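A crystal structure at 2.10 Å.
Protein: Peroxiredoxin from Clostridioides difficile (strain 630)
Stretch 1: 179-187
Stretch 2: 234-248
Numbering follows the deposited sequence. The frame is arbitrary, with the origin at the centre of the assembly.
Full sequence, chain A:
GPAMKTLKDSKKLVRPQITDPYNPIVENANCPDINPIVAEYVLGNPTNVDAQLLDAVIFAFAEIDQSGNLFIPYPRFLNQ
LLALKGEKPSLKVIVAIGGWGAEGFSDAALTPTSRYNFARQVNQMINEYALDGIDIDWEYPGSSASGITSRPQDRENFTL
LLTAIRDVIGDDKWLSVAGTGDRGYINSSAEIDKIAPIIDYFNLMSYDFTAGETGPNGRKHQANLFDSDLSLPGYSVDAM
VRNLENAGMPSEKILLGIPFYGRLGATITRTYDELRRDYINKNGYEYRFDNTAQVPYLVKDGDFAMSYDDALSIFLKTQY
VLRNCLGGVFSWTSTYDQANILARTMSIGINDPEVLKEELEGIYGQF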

# COMPACT_ATOMS: atom_id res chain seq x y z
N GLY A 179 26.07 -2.54 19.01
CA GLY A 179 26.39 -3.90 18.54
C GLY A 179 25.22 -4.60 17.88
O GLY A 179 24.17 -3.99 17.74
N THR A 180 25.44 -5.84 17.44
CA THR A 180 24.42 -6.69 16.80
C THR A 180 24.01 -7.76 17.81
O THR A 180 24.59 -7.80 18.92
CB THR A 180 24.95 -7.28 15.50
OG1 THR A 180 25.91 -8.26 15.86
CG2 THR A 180 25.57 -6.23 14.60
N GLY A 181 23.00 -8.55 17.45
CA GLY A 181 22.47 -9.63 18.29
C GLY A 181 22.76 -10.97 17.65
O GLY A 181 22.16 -11.96 18.09
N ASP A 182 23.62 -11.02 16.63
CA ASP A 182 23.89 -12.30 15.93
C ASP A 182 24.82 -13.16 16.80
O ASP A 182 25.35 -12.64 17.81
CB ASP A 182 24.36 -12.06 14.49
CG ASP A 182 25.82 -11.71 14.31
OD1 ASP A 182 26.48 -11.40 15.30
OD2 ASP A 182 26.28 -11.76 13.15
N ARG A 183 24.95 -14.44 16.43
CA ARG A 183 25.61 -15.51 17.23
C ARG A 183 27.09 -15.15 17.39
O ARG A 183 27.56 -15.15 18.52
CB ARG A 183 25.46 -16.88 16.55
CG ARG A 183 24.04 -17.44 16.55
CD ARG A 183 23.54 -18.20 17.78
NE ARG A 183 22.10 -18.46 17.72
CZ ARG A 183 21.51 -19.35 16.91
NH1 ARG A 183 22.22 -20.11 16.09
NH2 ARG A 183 20.19 -19.47 16.93
N GLY A 184 27.78 -14.90 16.27
CA GLY A 184 29.17 -14.43 16.22
C GLY A 184 29.46 -13.32 17.23
O GLY A 184 30.50 -13.42 17.90
N TYR A 185 28.59 -12.31 17.34
CA TYR A 185 28.81 -11.14 18.24
C TYR A 185 28.67 -11.62 19.70
O TYR A 185 29.45 -11.20 20.57
CB TYR A 185 27.89 -9.94 17.91
CG TYR A 185 28.15 -8.70 18.74
CD1 TYR A 185 27.63 -8.59 20.02
CD2 TYR A 185 28.93 -7.64 18.27
CE1 TYR A 185 27.90 -7.48 20.82
CE2 TYR A 185 29.19 -6.52 19.06
CZ TYR A 185 28.69 -6.46 20.34
OH TYR A 185 28.93 -5.39 21.14
N ILE A 186 27.72 -12.50 19.99
CA ILE A 186 27.47 -12.90 21.40
C ILE A 186 28.63 -13.77 21.91
O ILE A 186 28.96 -13.63 23.12
CB ILE A 186 26.10 -13.56 21.56
CG1 ILE A 186 25.02 -12.49 21.40
CG2 ILE A 186 25.99 -14.28 22.90
CD1 ILE A 186 23.82 -12.96 20.66
N ASN A 187 29.22 -14.59 21.04
CA ASN A 187 30.26 -15.60 21.40
C ASN A 187 31.68 -15.05 21.21
O ASN A 187 32.56 -15.57 21.90
CB ASN A 187 30.10 -16.88 20.57
CG ASN A 187 28.77 -17.58 20.80
OD1 ASN A 187 28.22 -17.59 21.91
ND2 ASN A 187 28.22 -18.14 19.73
N GLY A 234 18.86 -16.99 9.18
CA GLY A 234 19.48 -16.59 10.47
C GLY A 234 19.13 -15.16 10.89
O GLY A 234 18.72 -14.97 12.06
N TYR A 235 19.28 -14.19 9.99
CA TYR A 235 19.23 -12.73 10.29
C TYR A 235 17.78 -12.25 10.34
O TYR A 235 17.06 -12.29 9.33
CB TYR A 235 20.05 -11.94 9.28
CG TYR A 235 21.54 -12.14 9.43
CD1 TYR A 235 22.18 -13.23 8.85
CD2 TYR A 235 22.30 -11.26 10.18
CE1 TYR A 235 23.54 -13.42 9.00
CE2 TYR A 235 23.66 -11.44 10.34
CZ TYR A 235 24.28 -12.53 9.75
OH TYR A 235 25.62 -12.71 9.91
N SER A 236 17.39 -11.75 11.51
CA SER A 236 16.10 -11.09 11.78
C SER A 236 16.20 -10.23 13.06
O SER A 236 16.95 -10.63 14.01
CB SER A 236 15.02 -12.13 11.90
OG SER A 236 14.74 -12.39 13.27
N VAL A 237 15.47 -9.12 13.13
CA VAL A 237 15.53 -8.24 14.34
C VAL A 237 15.18 -9.08 15.56
O VAL A 237 15.95 -9.03 16.53
CB VAL A 237 14.61 -7.00 14.24
CG1 VAL A 237 14.56 -6.23 15.54
CG2 VAL A 237 15.00 -6.10 13.07
N ASP A 238 14.07 -9.83 15.50
CA ASP A 238 13.48 -10.58 16.65
C ASP A 238 14.51 -11.56 17.22
O ASP A 238 14.62 -11.64 18.45
CB ASP A 238 12.20 -11.32 16.22
CG ASP A 238 11.65 -12.35 17.20
OD1 ASP A 238 11.16 -11.97 18.32
OD2 ASP A 238 11.71 -13.52 16.85
N ALA A 239 15.17 -12.33 16.36
CA ALA A 239 16.22 -13.29 16.76
C ALA A 239 17.41 -12.56 17.44
O ALA A 239 18.07 -13.18 18.30
CB ALA A 239 16.65 -14.10 15.56
N MET A 240 17.69 -11.30 17.08
CA MET A 240 18.81 -10.52 17.68
C MET A 240 18.39 -10.05 19.05
O MET A 240 19.19 -10.18 20.01
CB MET A 240 19.21 -9.31 16.83
CG MET A 240 20.03 -9.74 15.66
SD MET A 240 20.84 -8.35 14.86
CE MET A 240 21.60 -9.28 13.52
N VAL A 241 17.14 -9.62 19.19
CA VAL A 241 16.62 -9.23 20.53
C VAL A 241 16.58 -10.46 21.46
O VAL A 241 16.95 -10.32 22.63
CB VAL A 241 15.24 -8.60 20.42
CG1 VAL A 241 14.76 -8.14 21.78
CG2 VAL A 241 15.25 -7.46 19.41
N ARG A 242 16.14 -11.61 20.96
CA ARG A 242 16.02 -12.84 21.80
C ARG A 242 17.42 -13.34 22.15
O ARG A 242 17.63 -13.67 23.32
CB ARG A 242 15.20 -13.93 21.08
CG ARG A 242 13.74 -13.56 20.82
CD ARG A 242 13.01 -12.91 21.99
NE ARG A 242 11.66 -12.56 21.59
CZ ARG A 242 10.82 -11.80 22.29
NH1 ARG A 242 11.20 -11.29 23.45
NH2 ARG A 242 9.61 -11.55 21.79
N ASN A 243 18.34 -13.41 21.16
CA ASN A 243 19.75 -13.81 21.39
C ASN A 243 20.36 -12.94 22.50
O ASN A 243 20.96 -13.52 23.45
CB ASN A 243 20.54 -13.73 20.10
CG ASN A 243 20.18 -14.82 19.12
OD1 ASN A 243 19.56 -15.83 19.47
ND2 ASN A 243 20.63 -14.64 17.89
N LEU A 244 20.21 -11.61 22.43
CA LEU A 244 20.78 -10.71 23.47
C LEU A 244 20.11 -10.98 24.82
O LEU A 244 20.82 -10.92 25.85
CB LEU A 244 20.62 -9.25 23.06
CG LEU A 244 21.52 -8.79 21.91
CD1 LEU A 244 21.07 -7.44 21.41
CD2 LEU A 244 22.98 -8.72 22.32
N GLU A 245 18.80 -11.24 24.83
CA GLU A 245 18.02 -11.39 26.10
C GLU A 245 18.46 -12.66 26.85
O GLU A 245 18.61 -12.60 28.08
CB GLU A 245 16.52 -11.40 25.82
CG GLU A 245 15.94 -10.01 25.64
CD GLU A 245 14.49 -9.98 25.18
OE1 GLU A 245 14.07 -10.94 24.48
OE2 GLU A 245 13.79 -9.03 25.54
N ASN A 246 18.68 -13.75 26.10
CA ASN A 246 19.01 -15.11 26.61
C ASN A 246 20.49 -15.18 27.01
O ASN A 246 20.79 -16.03 27.90
CB ASN A 246 18.65 -16.17 25.57
CG ASN A 246 17.16 -16.37 25.46
OD1 ASN A 246 16.45 -16.19 26.44
ND2 ASN A 246 16.69 -16.72 24.28
N ALA A 247 21.36 -14.34 26.39
CA ALA A 247 22.79 -14.14 26.79
C ALA A 247 22.91 -13.16 27.99
O ALA A 247 24.03 -12.92 28.47
CB ALA A 247 23.61 -13.72 25.59
N GLY A 248 21.79 -12.68 28.53
CA GLY A 248 21.75 -11.97 29.82
C GLY A 248 21.59 -10.46 29.69
O GLY A 248 21.70 -9.80 30.74

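The firmest polar link between the two stretches is a hydrogen bond from a side chain to the backbone: Asn243 ND2 donates to Gly181 O at 3.1 Å, with an N-H...O angle of 155°. Gly181 lies in the loop just before the helix that begins at Arg183, so its carbonyl is not used by a helical bond of that turn, and an asparagine amide reaching across from the neighbouring helix can satisfy it. Asn243 suits the task because its CA-to-CB bond points toward the first stretch and its short side chain ends in an amide that can donate across the gap; chi1 is m. A second, weak hydrogen bond engages the other polar backbone group of the same glycine: Gly181 N donates to Met240 SD at 3.4 Å and 159°. Thioether sulfur is a poor acceptor, but here it lies well in line with the N-H.

Glycine at 181 is explained by closeness. Its CA is 3.8 Å from the CA of Met240, and an ideal CB would point toward the second stretch and come within 2.4 Å of Met240 O, a clash. Without a side chain, the loop can lie directly against the helix, and Gly181 CA packs 3.8 Å from Leu244 CG.

Asp182 combines two roles. As the N-cap of its helix it accepts from Tyr185 N through OD1 at 3.1 Å, serving an amide that the first turn leaves without a regular helical partner. It also borders the second stretch, where its CB lies 4.0 Å from Met240 CE and its OD2 is 3.4 Å from Tyr235 OH, at the end of a poorly ordered side chain. In the second stretch Ser236 fills the equivalent N-cap position, its OG accepting from Ala239 N at 3.1 Å.

Farther along, the contact becomes apolar. The helices run nearly parallel, at 18°, with their axes 10.4 Å apart at closest approach. Ile186 points toward the partner helix and spans the gap: CD1 lies 3.4 Å from Asn243 CB, CG1 is 4.4 Å from Leu244 CD2, and CG2 meets Ala247 CB at 3.6 Å. A branched side chain can touch several residues at once, while the small methyl of Ala247 fits where the CA atoms of Ile186 and Ala247 are only 7.2 Å apart. At the exposed margin, Arg183 brings the edge of its guanidinium near Asn243, with NE 4.1 Å from OD1, a loose approach.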